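Local coordinates for SusD family protein (Bacteroides uniformis, PDB 7KV1), which probably binds beta-glucans at the bacterial cell surface as a SusD-like glycan-binding protein of a human gut bacterium, at residues 324-328 / 382-388; 417-421 / 474-478. Numbering follows the deposited sequence.

Interaction 1 of 2, residues 324-328 / 382-388; sequences DDGWS and RPYDKNF
Trp327 lays one face of its indole over Pro383, whose CG stands 3.5 Å from the centroid of the six-membered ring and 9° off its normal, a CH-pi contact. With chi1 t and chi2 46°, its NE1 is hydrogen-bonded to Tyr399. Backbones approach most closely at Trp327 and Tyr384, CA atoms 4.8 Å apart. Two loops of the SusD-family region meet here, and the 3-10 turn 385-387 docks on the other loop. Asp324 N donates to Trp327 O at 2.9 Å, turning 324-327 back on itself. Asp385 N donates to Gly326 O (2.7 Å), while its m side chain accepts from Ser328 N at OD1 (3.1 Å) and from Ser328 OG at OD2 (2.7 Å). A water links Gly326 O (2.6 Å) to Lys386 N (3.1 Å). Tyr384 packs so close to Gly326 that a CB there would lie 2.6 Å from Tyr384 CD1, leaving no room for a side chain. Trp327 CB lies 3.4 Å from Arg382 NH2, and there Arg382 forms a salt bridge with Asp324, NH1 to OD2 at 3.0 Å (both p chi1). Arg382 NE and NH2 also donate to Pro383 O (3.0 and 2.9 Å), and the guanidinium makes a cation-pi contact with Trp359.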
loop_
_atom_site.group_PDB
_atom_site.type_symbol
_atom_site.label_atom_id
_atom_site.label_comp_id
_atom_site.label_asym_id
_atom_site.label_seq_id
_atom_site.Cartn_x
_atom_site.Cartn_y
_atom_site.Cartn_z
ATOM N N ASP A 324 17.891 -2.578 -23.113
ATOM C CA ASP A 324 18.919 -1.647 -22.562
ATOM C C ASP A 324 19.926 -2.527 -21.816
ATOM O O ASP A 324 19.790 -3.759 -21.922
ATOM C CB ASP A 324 18.282 -0.498 -21.752
ATOM C CG ASP A 324 17.553 -0.873 -20.465
ATOM O OD1 ASP A 324 17.554 -2.083 -20.103
ATOM O OD2 ASP A 324 17.005 0.072 -19.799
ATOM N N ASP A 325 20.877 -1.958 -21.072
ATOM C CA ASP A 325 21.984 -2.756 -20.470
ATOM C C ASP A 325 21.417 -3.812 -19.504
ATOM O O ASP A 325 21.946 -4.936 -19.479
ATOM C CB ASP A 325 23.016 -1.856 -19.781
ATOM C CG ASP A 325 23.690 -0.854 -20.712
ATOM O OD1 ASP A 325 23.517 -0.986 -21.945
ATOM O OD2 ASP A 325 24.393 0.059 -20.197
ATOM N N GLY A 326 20.373 -3.470 -18.739
ATOM C CA GLY A 326 19.856 -4.299 -17.633
ATOM C C GLY A 326 18.683 -5.179 -18.028
ATOM O O GLY A 326 18.373 -6.119 -17.260
ATOM N N TRP A 327 18.041 -4.913 -19.167
ATOM C CA TRP A 327 16.844 -5.690 -19.596
ATOM C C TRP A 327 16.904 -5.978 -21.094
ATOM O O TRP A 327 16.881 -5.025 -21.885
ATOM C CB TRP A 327 15.567 -4.940 -19.204
ATOM C CG TRP A 327 14.303 -5.746 -19.215
ATOM C CD1 TRP A 327 14.088 -6.990 -18.699
ATOM C CD2 TRP A 327 13.031 -5.288 -19.698
ATOM N NE1 TRP A 327 12.778 -7.355 -18.875
ATOM C CE2 TRP A 327 12.112 -6.328 -19.486
ATOM C CE3 TRP A 327 12.602 -4.115 -20.328
ATOM C CZ2 TRP A 327 10.782 -6.201 -19.835
ATOM C CZ3 TRP A 327 11.286 -3.998 -20.682
ATOM C CH2 TRP A 327 10.393 -5.026 -20.430
ATOM N N SER A 328 16.913 -7.266 -21.451
ATOM C CA SER A 328 17.113 -7.754 -22.844
ATOM C C SER A 328 15.869 -7.536 -23.710
ATOM O O SER A 328 14.710 -7.608 -23.186
ATOM C CB SER A 328 17.493 -9.206 -22.834
ATOM O OG SER A 328 18.713 -9.376 -22.135
ATOM N N ARG A 382 11.067 -1.434 -11.852
ATOM C CA ARG A 382 11.299 -1.704 -13.281
ATOM C C ARG A 382 11.912 -3.098 -13.433
ATOM O O ARG A 382 12.544 -3.643 -12.523
ATOM C CB ARG A 382 12.125 -0.602 -13.943
ATOM C CG ARG A 382 13.567 -0.523 -13.470
ATOM C CD ARG A 382 14.412 -0.025 -14.610
ATOM N NE ARG A 382 14.582 -1.061 -15.605
ATOM C CZ ARG A 382 15.315 -0.942 -16.704
ATOM N NH1 ARG A 382 15.941 0.181 -16.995
ATOM N NH2 ARG A 382 15.390 -1.959 -17.535
ATOM N N PRO A 383 11.660 -3.760 -14.581
ATOM C CA PRO A 383 12.224 -5.080 -14.835
ATOM C C PRO A 383 13.722 -4.959 -15.152
ATOM O O PRO A 383 14.107 -4.006 -15.850
ATOM C CB PRO A 383 11.447 -5.605 -16.047
ATOM C CG PRO A 383 11.045 -4.332 -16.776
ATOM C CD PRO A 383 10.809 -3.301 -15.685
ATOM N N TYR A 384 14.478 -5.924 -14.634
ATOM C CA TYR A 384 15.909 -6.211 -14.927
ATOM C C TYR A 384 16.104 -7.712 -15.145
ATOM O O TYR A 384 15.570 -8.475 -14.330
ATOM C CB TYR A 384 16.787 -5.800 -13.744
ATOM C CG TYR A 384 16.993 -4.316 -13.642
ATOM C CD1 TYR A 384 17.677 -3.639 -14.630
ATOM C CD2 TYR A 384 16.468 -3.588 -12.595
ATOM C CE1 TYR A 384 17.868 -2.273 -14.564
ATOM C CE2 TYR A 384 16.657 -2.222 -12.509
ATOM C CZ TYR A 384 17.349 -1.568 -13.496
ATOM O OH TYR A 384 17.526 -0.233 -13.449
ATOM N N ASP A 385 16.931 -8.124 -16.120
ATOM C CA ASP A 385 17.241 -9.572 -16.355
ATOM C C ASP A 385 17.730 -10.220 -15.054
ATOM O O ASP A 385 17.225 -11.286 -14.685
ATOM C CB ASP A 385 18.283 -9.795 -17.459
ATOM C CG ASP A 385 17.840 -9.290 -18.815
ATOM O OD1 ASP A 385 16.637 -9.340 -19.111
ATOM O OD2 ASP A 385 18.698 -8.802 -19.544
ATOM N N LYS A 386 18.642 -9.576 -14.342
ATOM C CA LYS A 386 19.223 -10.144 -13.098
ATOM C C LYS A 386 18.132 -10.477 -12.065
ATOM O O LYS A 386 18.460 -11.218 -11.148
ATOM C CB LYS A 386 20.248 -9.165 -12.519
ATOM C CG LYS A 386 19.673 -7.829 -12.071
ATOM C CD LYS A 386 20.661 -6.971 -11.316
ATOM C CE LYS A 386 19.995 -6.011 -10.360
ATOM N NZ LYS A 386 19.435 -6.750 -9.207
ATOM N N ASN A 387 16.894 -9.959 -12.196
ATOM C CA ASN A 387 15.810 -10.108 -11.184
ATOM C C ASN A 387 14.771 -11.173 -11.606
ATOM O O ASN A 387 13.818 -11.379 -10.842
ATOM C CB ASN A 387 15.110 -8.764 -10.921
ATOM C CG ASN A 387 15.962 -7.734 -10.201
ATOM O OD1 ASN A 387 16.860 -8.068 -9.429
ATOM N ND2 ASN A 387 15.695 -6.466 -10.452
ATOM N N PHE A 388 14.943 -11.871 -12.738
ATOM C CA PHE A 388 14.000 -12.927 -13.213
ATOM C C PHE A 388 13.943 -14.137 -12.275
ATOM O O PHE A 388 15.021 -14.665 -11.982
ATOM C CB PHE A 388 14.464 -13.532 -14.531
ATOM C CG PHE A 388 14.115 -12.752 -15.764
ATOM C CD1 PHE A 388 12.817 -12.323 -15.984
ATOM C CD2 PHE A 388 15.066 -12.546 -16.754
ATOM C CE1 PHE A 388 12.491 -11.651 -17.147
ATOM C CE2 PHE A 388 14.737 -11.869 -17.917
ATOM C CZ PHE A 388 13.452 -11.424 -18.107
HETATM O O HOH W 1 19.969 -6.997 -15.450
#

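Interaction 2 of 2, residues 417-421 / 474-478; sequences ELSLR and RAEGI
Two arginines bring like charges to within 3.9 Å, Arg421 NH1 to Arg474 NH1, and the carboxylate of Glu417 holds them together. This salt-bridge network joins the C-terminal end of helix 408-420 to the end of helix 468-474 and the turn after it, within the helical SusD-family region. Glu417, extended with chi1 and chi2 both t, meets the Arg474 guanidinium end-on in a bidentate pair: NH2 donates to OE1 at 2.8 Å and NH1 to OE2 at 2.7 Å. Arg474 reaches across with p chi1 followed by t chi2 and chi3, and its NE pairs with Asp471. One helical turn after Glu417, Arg421 (m chi1, p chi3) bends back so that NH1 also donates to OE2, at 2.8 Å. Backbones stay well separated, the nearest CA pair being Arg421 and Ile478 at 8.8 Å, so side chains span the gap. The 474-478 backbone is turned by bonds from Gly477 N to Arg474 O (2.9 Å) and Ile478 N to Ala475 O (3.0 Å). This places Ile478 CG1 over one face of the Arg421 guanidinium, 3.5 Å from NH1. A water accepts from both arginines, 2.9 Å from Arg421 NH1 and 2.8 Å from Arg474 NH1.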
loop_
_atom_site.group_PDB
_atom_site.type_symbol
_atom_site.label_atom_id
_atom_site.label_comp_id
_atom_site.label_asym_id
_atom_site.label_seq_id
_atom_site.Cartn_x
_atom_site.Cartn_y
_atom_site.Cartn_z
ATOM N N GLU A 417 3.270 14.776 10.814
ATOM C CA GLU A 417 1.878 15.202 10.621
ATOM C C GLU A 417 1.133 15.090 11.951
ATOM O O GLU A 417 0.377 16.012 12.268
ATOM C CB GLU A 417 1.199 14.373 9.526
ATOM C CG GLU A 417 -0.284 14.626 9.414
ATOM C CD GLU A 417 -0.976 13.874 8.288
ATOM O OE1 GLU A 417 -0.269 13.332 7.361
ATOM O OE2 GLU A 417 -2.209 13.780 8.377
ATOM N N LEU A 418 1.293 13.981 12.677
ATOM C CA LEU A 418 0.500 13.731 13.890
ATOM C C LEU A 418 0.889 14.773 14.955
ATOM O O LEU A 418 -0.022 15.268 15.683
ATOM C CB LEU A 418 0.704 12.284 14.352
ATOM C CG LEU A 418 0.035 11.201 13.503
ATOM C CD1 LEU A 418 0.617 9.846 13.816
ATOM C CD2 LEU A 418 -1.473 11.180 13.696
ATOM N N SER A 419 2.168 15.150 15.012
ATOM C CA SER A 419 2.652 16.193 15.940
ATOM C C SER A 419 1.933 17.494 15.579
ATOM O O SER A 419 1.281 18.111 16.473
ATOM C CB SER A 419 4.154 16.321 15.874
ATOM O OG SER A 419 4.606 17.470 16.549
ATOM N N LEU A 420 1.991 17.901 14.311
ATOM C CA LEU A 420 1.354 19.176 13.924
ATOM C C LEU A 420 -0.141 19.108 14.206
ATOM O O LEU A 420 -0.686 20.149 14.553
ATOM C CB LEU A 420 1.657 19.493 12.465
ATOM C CG LEU A 420 3.138 19.720 12.172
ATOM C CD1 LEU A 420 3.369 19.748 10.676
ATOM C CD2 LEU A 420 3.654 20.978 12.858
ATOM N N ARG A 421 -0.799 17.959 14.074
ATOM C CA ARG A 421 -2.279 17.980 14.234
ATOM C C ARG A 421 -2.680 17.772 15.699
ATOM O O ARG A 421 -3.883 17.693 15.949
ATOM C CB ARG A 421 -2.962 16.973 13.311
ATOM C CG ARG A 421 -2.682 17.214 11.843
ATOM C CD ARG A 421 -3.184 16.140 10.918
ATOM N NE ARG A 421 -4.626 16.023 10.918
ATOM C CZ ARG A 421 -5.300 15.051 10.298
ATOM N NH1 ARG A 421 -4.667 14.104 9.606
ATOM N NH2 ARG A 421 -6.610 15.031 10.381
ATOM N N ARG A 474 -8.065 11.229 2.473
ATOM C CA ARG A 474 -8.108 11.518 3.927
ATOM C C ARG A 474 -7.932 13.020 4.153
ATOM O O ARG A 474 -8.432 13.526 5.209
ATOM C CB ARG A 474 -7.090 10.652 4.661
ATOM C CG ARG A 474 -5.641 11.094 4.530
ATOM C CD ARG A 474 -4.732 10.039 5.139
ATOM N NE ARG A 474 -3.341 10.393 4.977
ATOM C CZ ARG A 474 -2.696 11.312 5.716
ATOM N NH1 ARG A 474 -3.333 11.978 6.667
ATOM N NH2 ARG A 474 -1.410 11.547 5.506
ATOM N N ALA A 475 -7.228 13.691 3.233
ATOM C CA ALA A 475 -6.915 15.138 3.296
ATOM C C ALA A 475 -8.193 15.964 3.177
ATOM O O ALA A 475 -8.164 17.113 3.600
ATOM C CB ALA A 475 -5.901 15.564 2.262
ATOM N N GLU A 476 -9.295 15.376 2.735
ATOM C CA GLU A 476 -10.622 16.032 2.811
ATOM C C GLU A 476 -10.948 16.415 4.269
ATOM O O GLU A 476 -11.724 17.363 4.459
ATOM C CB GLU A 476 -11.702 15.176 2.150
ATOM C CG GLU A 476 -11.511 15.057 0.649
ATOM C CD GLU A 476 -11.669 16.375 -0.093
ATOM O OE1 GLU A 476 -12.568 17.146 0.280
ATOM O OE2 GLU A 476 -10.861 16.659 -0.988
ATOM N N GLY A 477 -10.417 15.702 5.259
ATOM C CA GLY A 477 -10.689 15.965 6.669
ATOM C C GLY A 477 -9.550 16.750 7.302
ATOM O O GLY A 477 -9.605 16.913 8.522
ATOM N N ILE A 478 -8.580 17.254 6.531
ATOM C CA ILE A 478 -7.370 17.922 7.100
ATOM C C ILE A 478 -7.444 19.425 6.834
ATOM O O ILE A 478 -7.240 19.855 5.675
ATOM C CB ILE A 478 -6.066 17.338 6.541
ATOM C CG1 ILE A 478 -5.969 15.841 6.834
ATOM C CG2 ILE A 478 -4.882 18.141 7.085
ATOM C CD1 ILE A 478 -4.750 15.198 6.249
HETATM O O HOH W 2 -5.879 12.268 7.769
#

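In the fold
The two contacts lie on opposite sides of the chain's centre, their own centres about 40 Å apart, and share no element of secondary structure. Interaction 1 joins loops, one preceding helix 341-345 and the other following strand 376-378, and is partly buried; backbone groups, an aromatic-proline contact and a single ion pair all contribute, and it buries 412 Å². Interaction 2 is more buried yet smaller at 184 Å², set among helices 230-244, 250-262 and 451-461, with charged side chains bridging separated backbones. Both use an arginine-carboxylate pair and a water, but the water joins backbone atoms in interaction 1 and two guanidinium groups in interaction 2.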